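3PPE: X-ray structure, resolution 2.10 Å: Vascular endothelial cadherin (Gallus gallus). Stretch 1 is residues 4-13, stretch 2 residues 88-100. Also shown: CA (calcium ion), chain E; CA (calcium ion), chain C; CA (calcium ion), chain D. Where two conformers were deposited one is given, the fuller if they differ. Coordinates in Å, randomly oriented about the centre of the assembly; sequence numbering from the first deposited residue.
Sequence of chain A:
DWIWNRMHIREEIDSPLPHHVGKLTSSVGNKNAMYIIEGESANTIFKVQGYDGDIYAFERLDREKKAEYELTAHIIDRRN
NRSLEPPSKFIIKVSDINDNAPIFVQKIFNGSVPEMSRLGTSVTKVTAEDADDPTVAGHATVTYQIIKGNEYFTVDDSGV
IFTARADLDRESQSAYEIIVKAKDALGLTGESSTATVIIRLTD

Stretch 1 (4-13) WNRMHIREEI
Stretch 2 88-100: SKFIIKVSDINDN

Residues 6-10 and 88-95 are neighbouring parallel strands of one sheet, their axes 30° apart and 4.4 Å at closest approach. Phi/psi values are extended, from -145/146 at Arg-6 to -139/134 at Ile-9 and from -123/133 at Ile-91 to -94/118 at Val-94. The register pairs Arg-6 with Ile-91, Met-7 with Ile-92, His-8 with Lys-93, Ile-9 with Val-94 and Arg-10 with Ser-95, with CA-CA separations of 4.5 to 5.1 Å.

As in any parallel ladder, alternate residues of stretch 1 bond to residues on either side of their partners. Met-7 N donates to Ile-91 O (2.9 Å) and Met-7 O accepts from Lys-93 N (2.7 Å); Ile-9 N donates to Lys-93 O (3.0 Å) and Ile-9 O accepts from Ser-95 N (2.8 Å). Ile-91 N to Asn-5 O (3.2 Å) begins the backbone series, and Glu-11 N to Ser-95 O (3.1 Å) extends it beyond the strand. Asn-5, at phi/psi -84/64 and chi1 p, adds a side-chain rung from ND2 to Lys-89 O (2.9 Å), which an amide donor can make where the backbone turns.

Side chains alternate between the faces. Met-7, Ile-9, Ile-92 and Val-94 share a buried face, where apolar chains need no polar partners. Met-7 (m, t, t) is long enough to bring CE within 3.9 Å of Phe-90 CE2, while Ile-9 CG2 packs against Ile-92 CG2 at 3.8 Å. The other face is more exposed and carries Arg-6, His-8, Arg-10, Ile-91, Lys-93 and Ser-95. Here long polar chains lend their carbons to packing: Arg-6 (m, m, t) lays its guanidinium over Ile-91 CD1, CZ to CD1 3.7 Å, and its NH1 donates to Asn-5 O (3.0 Å). Lys-93 CB lies 3.5 Å from His-8 CD2, and Arg-10 CG meets Ile-97 CG2 at 3.6 Å.

Beyond the strands, calcium joins the stretches. Glu-11 (chi1 p, chi2 t) points toward stretch 2; its CB packs 3.4 Å from Val-94 CG1, and its carboxylate serves two ions. The chain E calcium takes Glu-11 OE2 (2.3 Å), Asp-96 OD2 (2.3 Å), Ile-97 O (2.4 Å) and Asp-99 OD1 (2.2 Å); the chain C calcium takes Glu-11 OE1 (2.4 Å), Glu-12 OE1 (2.5 Å), Asp-99 OD2 (2.3 Å) and a water. The cations offset the carboxylates' charge, allowing Glu-11 OE2 and Asp-99 OD1 to approach to 3.3 Å. Glu-11 OE2 also accepts from Ile-97 N (2.9 Å). Altogether 925 Å² is buried between the stretches.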

# COMPACT_ATOMS: atom_id res chain seq x y z
N TRP A 4 -10.72 -0.27 -11.25
CA TRP A 4 -9.50 -0.97 -10.86
C TRP A 4 -8.22 -0.16 -11.19
O TRP A 4 -7.18 -0.43 -10.62
CB TRP A 4 -9.46 -2.35 -11.53
CG TRP A 4 -10.37 -3.37 -10.92
CD1 TRP A 4 -11.50 -3.91 -11.48
CD2 TRP A 4 -10.21 -4.01 -9.64
NE1 TRP A 4 -12.06 -4.84 -10.62
CE2 TRP A 4 -11.29 -4.91 -9.48
CE3 TRP A 4 -9.26 -3.91 -8.61
CZ2 TRP A 4 -11.45 -5.71 -8.34
CZ3 TRP A 4 -9.43 -4.71 -7.46
CH2 TRP A 4 -10.52 -5.59 -7.35
N ASN A 5 -8.31 0.81 -12.09
CA ASN A 5 -7.13 1.63 -12.46
C ASN A 5 -6.88 2.80 -11.51
O ASN A 5 -6.98 3.95 -11.89
CB ASN A 5 -7.18 2.10 -13.92
CG ASN A 5 -8.38 2.98 -14.22
OD1 ASN A 5 -9.48 2.79 -13.64
ND2 ASN A 5 -8.19 3.94 -15.12
N ARG A 6 -6.58 2.45 -10.27
CA ARG A 6 -6.46 3.37 -9.17
C ARG A 6 -5.35 2.87 -8.24
O ARG A 6 -5.17 1.66 -8.07
CB ARG A 6 -7.74 3.37 -8.34
CG ARG A 6 -8.97 3.95 -9.00
CD ARG A 6 -8.95 5.49 -8.99
NE ARG A 6 -10.12 6.06 -9.65
CZ ARG A 6 -10.27 6.19 -10.98
NH1 ARG A 6 -9.32 5.76 -11.82
NH2 ARG A 6 -11.39 6.74 -11.46
N MET A 7 -4.64 3.82 -7.64
CA MET A 7 -3.75 3.53 -6.52
C MET A 7 -4.19 4.48 -5.41
O MET A 7 -4.81 5.51 -5.67
CB MET A 7 -2.29 3.81 -6.89
CG MET A 7 -1.77 2.96 -8.06
SD MET A 7 -0.02 3.14 -8.29
CE MET A 7 0.19 2.14 -9.77
N HIS A 8 -3.88 4.11 -4.16
CA HIS A 8 -4.30 4.90 -3.00
C HIS A 8 -3.11 5.02 -2.10
O HIS A 8 -2.40 4.05 -1.87
CB HIS A 8 -5.46 4.23 -2.22
CG HIS A 8 -6.64 3.95 -3.08
ND1 HIS A 8 -6.72 2.82 -3.87
CD2 HIS A 8 -7.75 4.69 -3.35
CE1 HIS A 8 -7.84 2.86 -4.57
NE2 HIS A 8 -8.48 3.98 -4.28
N ILE A 9 -2.92 6.23 -1.64
CA ILE A 9 -1.88 6.53 -0.65
C ILE A 9 -2.45 7.51 0.39
O ILE A 9 -3.11 8.48 0.06
CB ILE A 9 -0.57 7.07 -1.28
CG1 ILE A 9 0.43 7.47 -0.19
CG2 ILE A 9 -0.85 8.20 -2.30
CD1 ILE A 9 1.86 7.68 -0.66
N ARG A 10 -2.20 7.20 1.66
CA ARG A 10 -2.66 8.00 2.78
C ARG A 10 -1.98 9.36 2.81
O ARG A 10 -0.78 9.46 2.55
CB ARG A 10 -2.39 7.21 4.07
CG ARG A 10 -3.33 7.55 5.22
CD ARG A 10 -3.10 6.65 6.45
NE ARG A 10 -1.87 6.96 7.19
CZ ARG A 10 -0.78 6.19 7.26
NH1 ARG A 10 -0.70 5.02 6.61
NH2 ARG A 10 0.27 6.60 7.99
N GLU A 11 -2.72 10.43 3.14
CA GLU A 11 -2.09 11.73 3.30
C GLU A 11 -1.37 11.81 4.62
O GLU A 11 -1.66 11.04 5.54
CB GLU A 11 -3.12 12.87 3.21
CG GLU A 11 -4.17 12.79 4.34
CD GLU A 11 -4.94 14.08 4.56
OE1 GLU A 11 -4.40 15.18 4.26
OE2 GLU A 11 -6.08 13.99 5.03
N GLU A 12 -0.42 12.75 4.69
CA GLU A 12 0.25 13.15 5.97
C GLU A 12 1.05 12.02 6.64
O GLU A 12 1.15 11.94 7.86
CB GLU A 12 -0.78 13.74 6.96
CG GLU A 12 -1.74 14.78 6.37
CD GLU A 12 -1.10 16.11 5.98
OE1 GLU A 12 -1.87 17.03 5.62
OE2 GLU A 12 0.13 16.29 5.99
N ILE A 13 1.63 11.15 5.82
CA ILE A 13 2.43 10.04 6.31
C ILE A 13 3.75 10.53 6.91
O ILE A 13 4.50 11.26 6.25
CB ILE A 13 2.73 9.02 5.20
CG1 ILE A 13 1.44 8.37 4.71
CG2 ILE A 13 3.71 7.96 5.69
CD1 ILE A 13 1.60 7.57 3.43
N SER A 88 -1.68 3.62 -20.42
CA SER A 88 -2.82 3.29 -19.56
C SER A 88 -3.00 4.40 -18.54
O SER A 88 -2.12 4.63 -17.71
CB SER A 88 -2.60 1.94 -18.87
OG SER A 88 -3.69 1.62 -18.04
N LYS A 89 -4.12 5.12 -18.64
CA LYS A 89 -4.47 6.15 -17.65
C LYS A 89 -4.89 5.55 -16.30
O LYS A 89 -5.63 4.58 -16.23
CB LYS A 89 -5.63 7.01 -18.17
CG LYS A 89 -5.32 7.90 -19.38
CD LYS A 89 -6.53 8.83 -19.67
CE LYS A 89 -7.49 8.30 -20.75
NZ LYS A 89 -7.38 9.00 -22.11
N PHE A 90 -4.48 6.21 -15.22
CA PHE A 90 -4.86 5.78 -13.89
C PHE A 90 -4.88 6.98 -12.96
O PHE A 90 -4.36 8.06 -13.30
CB PHE A 90 -3.97 4.61 -13.37
CG PHE A 90 -2.52 5.00 -13.07
CD1 PHE A 90 -1.58 5.13 -14.10
CD2 PHE A 90 -2.11 5.20 -11.76
CE1 PHE A 90 -0.25 5.48 -13.82
CE2 PHE A 90 -0.81 5.54 -11.45
CZ PHE A 90 0.14 5.70 -12.48
N ILE A 91 -5.46 6.80 -11.79
CA ILE A 91 -5.50 7.88 -10.81
C ILE A 91 -4.86 7.39 -9.52
O ILE A 91 -5.13 6.28 -9.08
CB ILE A 91 -6.96 8.40 -10.59
CG1 ILE A 91 -7.42 9.15 -11.86
CG2 ILE A 91 -7.06 9.28 -9.32
CD1 ILE A 91 -8.98 9.50 -11.96
N ILE A 92 -3.97 8.21 -8.98
CA ILE A 92 -3.46 8.01 -7.63
C ILE A 92 -4.37 8.86 -6.73
O ILE A 92 -4.39 10.09 -6.84
CB ILE A 92 -1.96 8.45 -7.50
CG1 ILE A 92 -1.02 7.54 -8.33
CG2 ILE A 92 -1.57 8.37 -6.01
CD1 ILE A 92 0.44 8.07 -8.40
N LYS A 93 -5.12 8.20 -5.84
CA LYS A 93 -6.07 8.86 -4.91
C LYS A 93 -5.38 9.06 -3.58
O LYS A 93 -4.74 8.14 -3.10
CB LYS A 93 -7.26 7.92 -4.67
CG LYS A 93 -8.16 7.76 -5.89
CD LYS A 93 -9.33 8.74 -5.84
CE LYS A 93 -10.19 8.67 -7.13
NZ LYS A 93 -11.22 9.75 -7.11
N VAL A 94 -5.50 10.26 -2.99
CA VAL A 94 -4.91 10.51 -1.65
C VAL A 94 -6.03 10.25 -0.64
O VAL A 94 -7.05 10.94 -0.66
CB VAL A 94 -4.36 11.97 -1.50
CG1 VAL A 94 -3.65 12.21 -0.11
CG2 VAL A 94 -3.36 12.30 -2.68
N SER A 95 -5.82 9.27 0.23
CA SER A 95 -6.82 8.82 1.21
C SER A 95 -6.80 9.76 2.40
O SER A 95 -5.76 10.09 2.92
CB SER A 95 -6.48 7.40 1.70
OG SER A 95 -6.31 6.54 0.59
N ASP A 96 -7.99 10.18 2.82
CA ASP A 96 -8.18 11.19 3.86
C ASP A 96 -7.86 10.69 5.27
O ASP A 96 -8.33 9.63 5.66
CB ASP A 96 -9.65 11.64 3.83
CG ASP A 96 -9.90 12.89 4.65
OD1 ASP A 96 -10.89 12.91 5.42
OD2 ASP A 96 -9.13 13.87 4.54
N ILE A 97 -7.13 11.47 6.05
CA ILE A 97 -7.15 11.27 7.48
C ILE A 97 -7.95 12.42 8.11
O ILE A 97 -8.12 13.50 7.51
CB ILE A 97 -5.70 11.15 8.12
CG1 ILE A 97 -4.92 12.47 8.10
CG2 ILE A 97 -4.89 9.94 7.45
CD1 ILE A 97 -3.75 12.51 9.15
N ASN A 98 -8.45 12.18 9.31
CA ASN A 98 -9.14 13.23 10.05
C ASN A 98 -8.14 14.21 10.67
O ASN A 98 -7.69 14.03 11.79
CB ASN A 98 -10.09 12.64 11.11
CG ASN A 98 -11.08 13.69 11.58
OD1 ASN A 98 -11.58 14.48 10.76
ND2 ASN A 98 -11.32 13.77 12.86
N ASP A 99 -7.76 15.24 9.93
CA ASP A 99 -6.77 16.18 10.44
C ASP A 99 -7.24 17.64 10.45
O ASP A 99 -6.44 18.53 10.65
CB ASP A 99 -5.42 15.99 9.72
CG ASP A 99 -5.48 16.18 8.20
OD1 ASP A 99 -6.55 16.03 7.55
OD2 ASP A 99 -4.39 16.48 7.61
N ASN A 100 -8.54 17.86 10.22
CA ASN A 100 -9.13 19.17 10.30
C ASN A 100 -10.32 19.20 11.25
O ASN A 100 -11.14 18.26 11.31
CB ASN A 100 -9.54 19.71 8.91
CG ASN A 100 -8.35 19.89 7.97
OD1 ASN A 100 -7.94 18.94 7.30
ND2 ASN A 100 -7.76 21.07 7.94
CA CA E . -7.84 15.26 5.90
CA CA C . -4.36 17.24 5.41
CA CA D . -12.57 16.63 10.55
O HOH W 1 -4.78 19.36 6.58